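Local coordinates for transcription regulator PadR N-terminal domain-containing protein (Streptococcus mutans, PDB 3L7W) that probably binds DNA as a dimeric transcription factor of the PadR family, through a winged helix-turn-helix domain, at residues 15-20 and 26-31; 8-13 and 30-35. All coordinates share one frame; numbering follows the deposited sequence.

Contact 1 (15-20 and 26-31)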
loop_
_atom_site.group_PDB
_atom_site.type_symbol
_atom_site.label_atom_id
_atom_site.label_comp_id
_atom_site.label_asym_id
_atom_site.label_seq_id
_atom_site.Cartn_x
_atom_site.Cartn_y
_atom_site.Cartn_z
ATOM N N LEU A 15 -11.927 9.206 -3.443
ATOM C CA LEU A 15 -12.644 9.210 -4.709
ATOM C C LEU A 15 -13.549 7.996 -4.811
ATOM O O LEU A 15 -14.682 8.098 -5.273
ATOM C CB LEU A 15 -11.663 9.239 -5.870
ATOM C CG LEU A 15 -11.407 10.602 -6.514
ATOM C CD1 LEU A 15 -11.615 11.744 -5.540
ATOM C CD2 LEU A 15 -10.035 10.653 -7.162
ATOM N N ALA A 16 -13.060 6.841 -4.362
ATOM C CA ALA A 16 -13.846 5.625 -4.476
ATOM C C ALA A 16 -15.086 5.761 -3.623
ATOM O O ALA A 16 -16.183 5.401 -4.054
ATOM C CB ALA A 16 -13.043 4.393 -4.069
ATOM N N ILE A 17 -14.906 6.289 -2.416
ATOM C CA ILE A 17 -16.010 6.425 -1.472
ATOM C C ILE A 17 -17.028 7.411 -2.027
ATOM O O ILE A 17 -18.228 7.150 -2.044
ATOM C CB ILE A 17 -15.516 6.923 -0.118
ATOM C CG1 ILE A 17 -14.678 5.835 0.571
ATOM C CG2 ILE A 17 -16.679 7.298 0.765
ATOM C CD1 ILE A 17 -13.971 6.317 1.796
ATOM N N VAL A 18 -16.526 8.541 -2.503
ATOM C CA VAL A 18 -17.381 9.583 -3.007
ATOM C C VAL A 18 -18.094 9.108 -4.259
ATOM O O VAL A 18 -19.177 9.586 -4.566
ATOM C CB VAL A 18 -16.588 10.862 -3.264
ATOM C CG1 VAL A 18 -17.495 11.948 -3.873
ATOM C CG2 VAL A 18 -15.989 11.342 -1.946
ATOM N N SER A 19 -17.508 8.146 -4.967
ATOM C CA SER A 19 -18.147 7.653 -6.184
ATOM C C SER A 19 -19.434 6.906 -5.866
ATOM O O SER A 19 -20.337 6.869 -6.690
ATOM C CB SER A 19 -17.222 6.744 -6.990
ATOM O OG SER A 19 -17.235 5.438 -6.458
ATOM N N LYS A 20 -19.517 6.299 -4.683
ATOM C CA LYS A 20 -20.723 5.558 -4.323
ATOM C C LYS A 20 -21.851 6.555 -4.203
ATOM O O LYS A 20 -22.864 6.460 -4.905
ATOM C CB LYS A 20 -20.551 4.796 -3.015
ATOM C CG LYS A 20 -21.641 3.751 -2.768
ATOM C CD LYS A 20 -21.488 3.092 -1.399
ATOM C CE LYS A 20 -22.668 2.182 -1.068
ATOM N NZ LYS A 20 -22.841 2.001 0.412
ATOM N N TYR A 26 -16.692 13.957 7.294
ATOM C CA TYR A 26 -16.658 13.083 8.459
ATOM C C TYR A 26 -16.990 11.665 8.029
ATOM O O TYR A 26 -16.392 10.697 8.492
ATOM C CB TYR A 26 -17.622 13.572 9.531
ATOM C CG TYR A 26 -17.763 12.618 10.684
ATOM C CD1 TYR A 26 -18.772 11.660 10.691
ATOM C CD2 TYR A 26 -16.876 12.653 11.760
ATOM C CE1 TYR A 26 -18.902 10.765 11.743
ATOM C CE2 TYR A 26 -16.997 11.757 12.820
ATOM C CZ TYR A 26 -18.015 10.816 12.802
ATOM O OH TYR A 26 -18.158 9.921 13.840
ATOM N N ASP A 27 -17.933 11.552 7.107
ATOM C CA ASP A 27 -18.334 10.256 6.597
ATOM C C ASP A 27 -17.160 9.577 5.890
ATOM O O ASP A 27 -16.897 8.386 6.073
ATOM C CB ASP A 27 -19.496 10.443 5.624
ATOM C CG ASP A 27 -20.324 9.199 5.469
ATOM O OD1 ASP A 27 -20.323 8.383 6.406
ATOM O OD2 ASP A 27 -20.983 9.036 4.420
ATOM N N ILE A 28 -16.463 10.337 5.055
ATOM C CA ILE A 28 -15.354 9.779 4.309
ATOM C C ILE A 28 -14.269 9.367 5.299
ATOM O O ILE A 28 -13.716 8.278 5.215
ATOM C CB ILE A 28 -14.794 10.796 3.318
ATOM C CG1 ILE A 28 -15.820 11.072 2.219
ATOM C CG2 ILE A 28 -13.523 10.273 2.683
ATOM C CD1 ILE A 28 -15.694 12.470 1.618
ATOM N N SER A 29 -13.992 10.253 6.248
ATOM C CA SER A 29 -12.931 10.057 7.216
ATOM C C SER A 29 -13.193 8.803 8.044
ATOM O O SER A 29 -12.327 7.949 8.184
ATOM C CB SER A 29 -12.824 11.286 8.110
ATOM O OG SER A 29 -12.357 10.936 9.397
ATOM N N GLN A 30 -14.406 8.680 8.567
ATOM C CA GLN A 30 -14.771 7.507 9.351
ATOM C C GLN A 30 -14.559 6.199 8.607
ATOM O O GLN A 30 -14.175 5.193 9.202
ATOM C CB GLN A 30 -16.214 7.617 9.828
ATOM C CG GLN A 30 -16.361 8.611 10.955
ATOM C CD GLN A 30 -15.480 8.241 12.131
ATOM O OE1 GLN A 30 -15.655 7.184 12.734
ATOM N NE2 GLN A 30 -14.526 9.104 12.458
ATOM N N THR A 31 -14.800 6.201 7.307
ATOM C CA THR A 31 -14.674 4.969 6.556
ATOM C C THR A 31 -13.213 4.734 6.252
ATOM O O THR A 31 -12.745 3.602 6.221
ATOM C CB THR A 31 -15.460 5.012 5.255
ATOM O OG1 THR A 31 -16.845 4.818 5.545
ATOM C CG2 THR A 31 -14.988 3.907 4.324
#
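I17 turns CG1 back beside its own backbone N (chi1 -69°) and then extends it (chi2 171°), which carries CD1 straight out from helix 15-20 to the flank of helix 26-31. There I17 CD1 meets T31 CG2 tip to tip at 3.6 Å. I17 CD1 also lies 3.9 Å from the backbone oxygen I28 O. The other branch, I17 CG2, rests 4.1 Å from I28 CG1, so the two isoleucines lie slantwise against each other with both branches engaged. From the next residue, V18 CG2 touches I28 CD1 at 3.7 Å. I28 thus fits against two consecutive residues of the facing helix, and beyond them its side chain touches Y71 and L47. T31 divides its two ends: the methyl faces I17, while OG1 is hydrogen-bonded to the backbone N of H105 of the second subunit. The axes of the two short helical segments approach to 10.3 Å, their directions 125° from each other, and the side chains that meet do so through carbon atoms alone. This is packing between the first two helices of a winged helix-turn-helix domain, the fold expected of a PadR-family regulator.

Contact 2 (8-13 and 30-35)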
loop_
_atom_site.group_PDB
_atom_site.type_symbol
_atom_site.label_atom_id
_atom_site.label_comp_id
_atom_site.label_asym_id
_atom_site.label_seq_id
_atom_site.Cartn_x
_atom_site.Cartn_y
_atom_site.Cartn_z
ATOM N N LEU A 8 -1.544 8.928 -1.450
ATOM C CA LEU A 8 -2.068 8.609 -2.778
ATOM C C LEU A 8 -3.180 7.585 -2.686
ATOM O O LEU A 8 -4.184 7.681 -3.390
ATOM C CB LEU A 8 -0.968 8.103 -3.708
ATOM C CG LEU A 8 0.060 9.178 -4.074
ATOM C CD1 LEU A 8 1.160 8.620 -4.962
ATOM C CD2 LEU A 8 -0.641 10.339 -4.758
ATOM N N LEU A 9 -3.007 6.611 -1.804
ATOM C CA LEU A 9 -4.012 5.570 -1.627
ATOM C C LEU A 9 -5.247 6.169 -0.952
ATOM O O LEU A 9 -6.369 5.781 -1.248
ATOM C CB LEU A 9 -3.449 4.424 -0.792
ATOM C CG LEU A 9 -3.578 3.028 -1.378
ATOM C CD1 LEU A 9 -3.126 1.969 -0.358
ATOM C CD2 LEU A 9 -4.995 2.771 -1.841
ATOM N N ILE A 10 -5.028 7.117 -0.041
ATOM C CA ILE A 10 -6.129 7.830 0.610
ATOM C C ILE A 10 -6.993 8.521 -0.439
ATOM O O ILE A 10 -8.222 8.531 -0.343
ATOM C CB ILE A 10 -5.604 8.903 1.572
ATOM C CG1 ILE A 10 -4.758 8.262 2.686
ATOM C CG2 ILE A 10 -6.761 9.733 2.160
ATOM C CD1 ILE A 10 -5.564 7.742 3.824
ATOM N N GLU A 11 -6.337 9.110 -1.434
ATOM C CA GLU A 11 -7.039 9.799 -2.511
ATOM C C GLU A 11 -7.907 8.793 -3.231
ATOM O O GLU A 11 -9.094 9.015 -3.428
ATOM C CB GLU A 11 -6.052 10.450 -3.483
ATOM C CG GLU A 11 -5.394 11.696 -2.909
ATOM C CD GLU A 11 -4.314 12.270 -3.800
ATOM O OE1 GLU A 11 -4.169 11.805 -4.942
ATOM O OE2 GLU A 11 -3.607 13.188 -3.360
ATOM N N TYR A 12 -7.298 7.676 -3.609
ATOM C CA TYR A 12 -8.034 6.567 -4.188
ATOM C C TYR A 12 -9.261 6.275 -3.338
ATOM O O TYR A 12 -10.381 6.263 -3.832
ATOM C CB TYR A 12 -7.127 5.338 -4.297
ATOM C CG TYR A 12 -7.785 4.102 -4.844
ATOM C CD1 TYR A 12 -8.645 4.169 -5.924
ATOM C CD2 TYR A 12 -7.525 2.857 -4.288
ATOM C CE1 TYR A 12 -9.239 3.041 -6.424
ATOM C CE2 TYR A 12 -8.112 1.722 -4.776
ATOM C CZ TYR A 12 -8.968 1.818 -5.846
ATOM O OH TYR A 12 -9.552 0.691 -6.346
ATOM N N LEU A 13 -9.062 6.076 -2.045
ATOM C CA LEU A 13 -10.185 5.739 -1.171
ATOM C C LEU A 13 -11.246 6.832 -1.183
ATOM O O LEU A 13 -12.428 6.554 -1.279
ATOM C CB LEU A 13 -9.701 5.479 0.260
ATOM C CG LEU A 13 -8.866 4.185 0.372
ATOM C CD1 LEU A 13 -8.200 4.112 1.719
ATOM C CD2 LEU A 13 -9.733 2.964 0.156
ATOM N N GLN A 30 -14.406 8.680 8.567
ATOM C CA GLN A 30 -14.771 7.507 9.351
ATOM C C GLN A 30 -14.559 6.199 8.607
ATOM O O GLN A 30 -14.175 5.193 9.202
ATOM C CB GLN A 30 -16.214 7.617 9.828
ATOM C CG GLN A 30 -16.361 8.611 10.955
ATOM C CD GLN A 30 -15.480 8.241 12.131
ATOM O OE1 GLN A 30 -15.655 7.184 12.734
ATOM N NE2 GLN A 30 -14.526 9.104 12.458
ATOM N N THR A 31 -14.800 6.201 7.307
ATOM C CA THR A 31 -14.674 4.969 6.556
ATOM C C THR A 31 -13.213 4.734 6.252
ATOM O O THR A 31 -12.745 3.602 6.221
ATOM C CB THR A 31 -15.460 5.012 5.255
ATOM O OG1 THR A 31 -16.845 4.818 5.545
ATOM C CG2 THR A 31 -14.988 3.907 4.324
ATOM N N ILE A 32 -12.485 5.818 6.042
ATOM C CA ILE A 32 -11.068 5.695 5.769
ATOM C C ILE A 32 -10.292 5.269 7.028
ATOM O O ILE A 32 -9.289 4.560 6.929
ATOM C CB ILE A 32 -10.489 6.987 5.174
ATOM C CG1 ILE A 32 -10.998 7.166 3.743
ATOM C CG2 ILE A 32 -8.985 6.930 5.163
ATOM C CD1 ILE A 32 -10.478 8.411 3.061
ATOM N N LYS A 33 -10.763 5.699 8.196
ATOM C CA LYS A 33 -10.139 5.347 9.472
ATOM C C LYS A 33 -10.232 3.860 9.704
ATOM O O LYS A 33 -9.556 3.313 10.571
ATOM C CB LYS A 33 -10.820 6.062 10.634
ATOM C CG LYS A 33 -10.205 7.392 11.027
ATOM C CD LYS A 33 -10.976 7.993 12.208
ATOM C CE LYS A 33 -10.270 9.203 12.787
ATOM N NZ LYS A 33 -10.125 10.280 11.772
ATOM N N LEU A 34 -11.084 3.209 8.923
ATOM C CA LEU A 34 -11.216 1.760 8.983
ATOM C C LEU A 34 -9.928 1.047 8.562
ATOM O O LEU A 34 -9.627 -0.042 9.028
ATOM C CB LEU A 34 -12.383 1.313 8.102
ATOM C CG LEU A 34 -13.655 0.814 8.795
ATOM C CD1 LEU A 34 -13.797 1.335 10.233
ATOM C CD2 LEU A 34 -14.876 1.135 7.951
ATOM N N ILE A 35 -9.177 1.655 7.658
ATOM C CA ILE A 35 -7.952 1.032 7.188
ATOM C C ILE A 35 -6.742 1.913 7.428
ATOM O O ILE A 35 -5.617 1.429 7.439
ATOM C CB ILE A 35 -8.016 0.613 5.692
ATOM C CG1 ILE A 35 -6.707 -0.066 5.297
ATOM C CG2 ILE A 35 -8.309 1.822 4.771
ATOM C CD1 ILE A 35 -6.850 -1.127 4.251
#
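Part of the hydrophobic core of the PadR-like winged-helix domain lies between the first half of helix 7-20 and the C-terminal part of helix 25-32 with the turn that follows it. I32 is the central side chain, its CB directed at helix 8-13, and its two branches part to take different places on I10. I32 CG2 meets I10 CD1 at 3.8 Å, whereas I32 CD1 sits 4.0 Å from I10 CG2; the two side chains slant across each other, each offering both of its methyl ends. The bend in I10 (chi2 -84°) turns CD1 out of an extended course and over to I32 CG2. On the next turn, L13 CB lies 4.1 Å from I32 CG1, the pair standing where the backbones are nearest, with L13 CA 7.0 Å from I32 CA. L13 then sends CD1 on to I35 CG2 at 3.8 Å, the two side chains meeting at about a right angle.

I35 is brought to this position by a backbone turn in which I35 N bonds to I32 O at 3.0 Å. Around the contact, I10 also packs on L43 and I46 of helix 40-52, and I35 touches V5 as well as I95 of the second subunit. On another side of helix 8-13, E11 forms a salt bridge with K49. Branched aliphatic side chains packed between the helices, here with the turn after helix 25-32 joining in, are characteristic of the core of a helix-turn-helix domain, in this case one that also borders the dimer partner.

Overall arrangement
Both contacts join helix 7-20 to helix 25-32, and in each every touching residue is buried. Their centres are about 8 Å apart, and I17 CD1 bridges them by packing 3.7 Å from I32 CG1, making one continuous apolar seam. Contact 1 takes the later half of helix 7-20 and is backed by the strands, with V18 resting on L56; contact 2 takes the earlier half and extends past the helix into the turn, where V5 touches I10 and I35. Helix 40-52 borders both. Neither relies on polar links between its segments. The second subunit reaches both, but differently: its H105 hydrogen-bonds T31 in contact 1, and its I95 packs on I35 in contact 2.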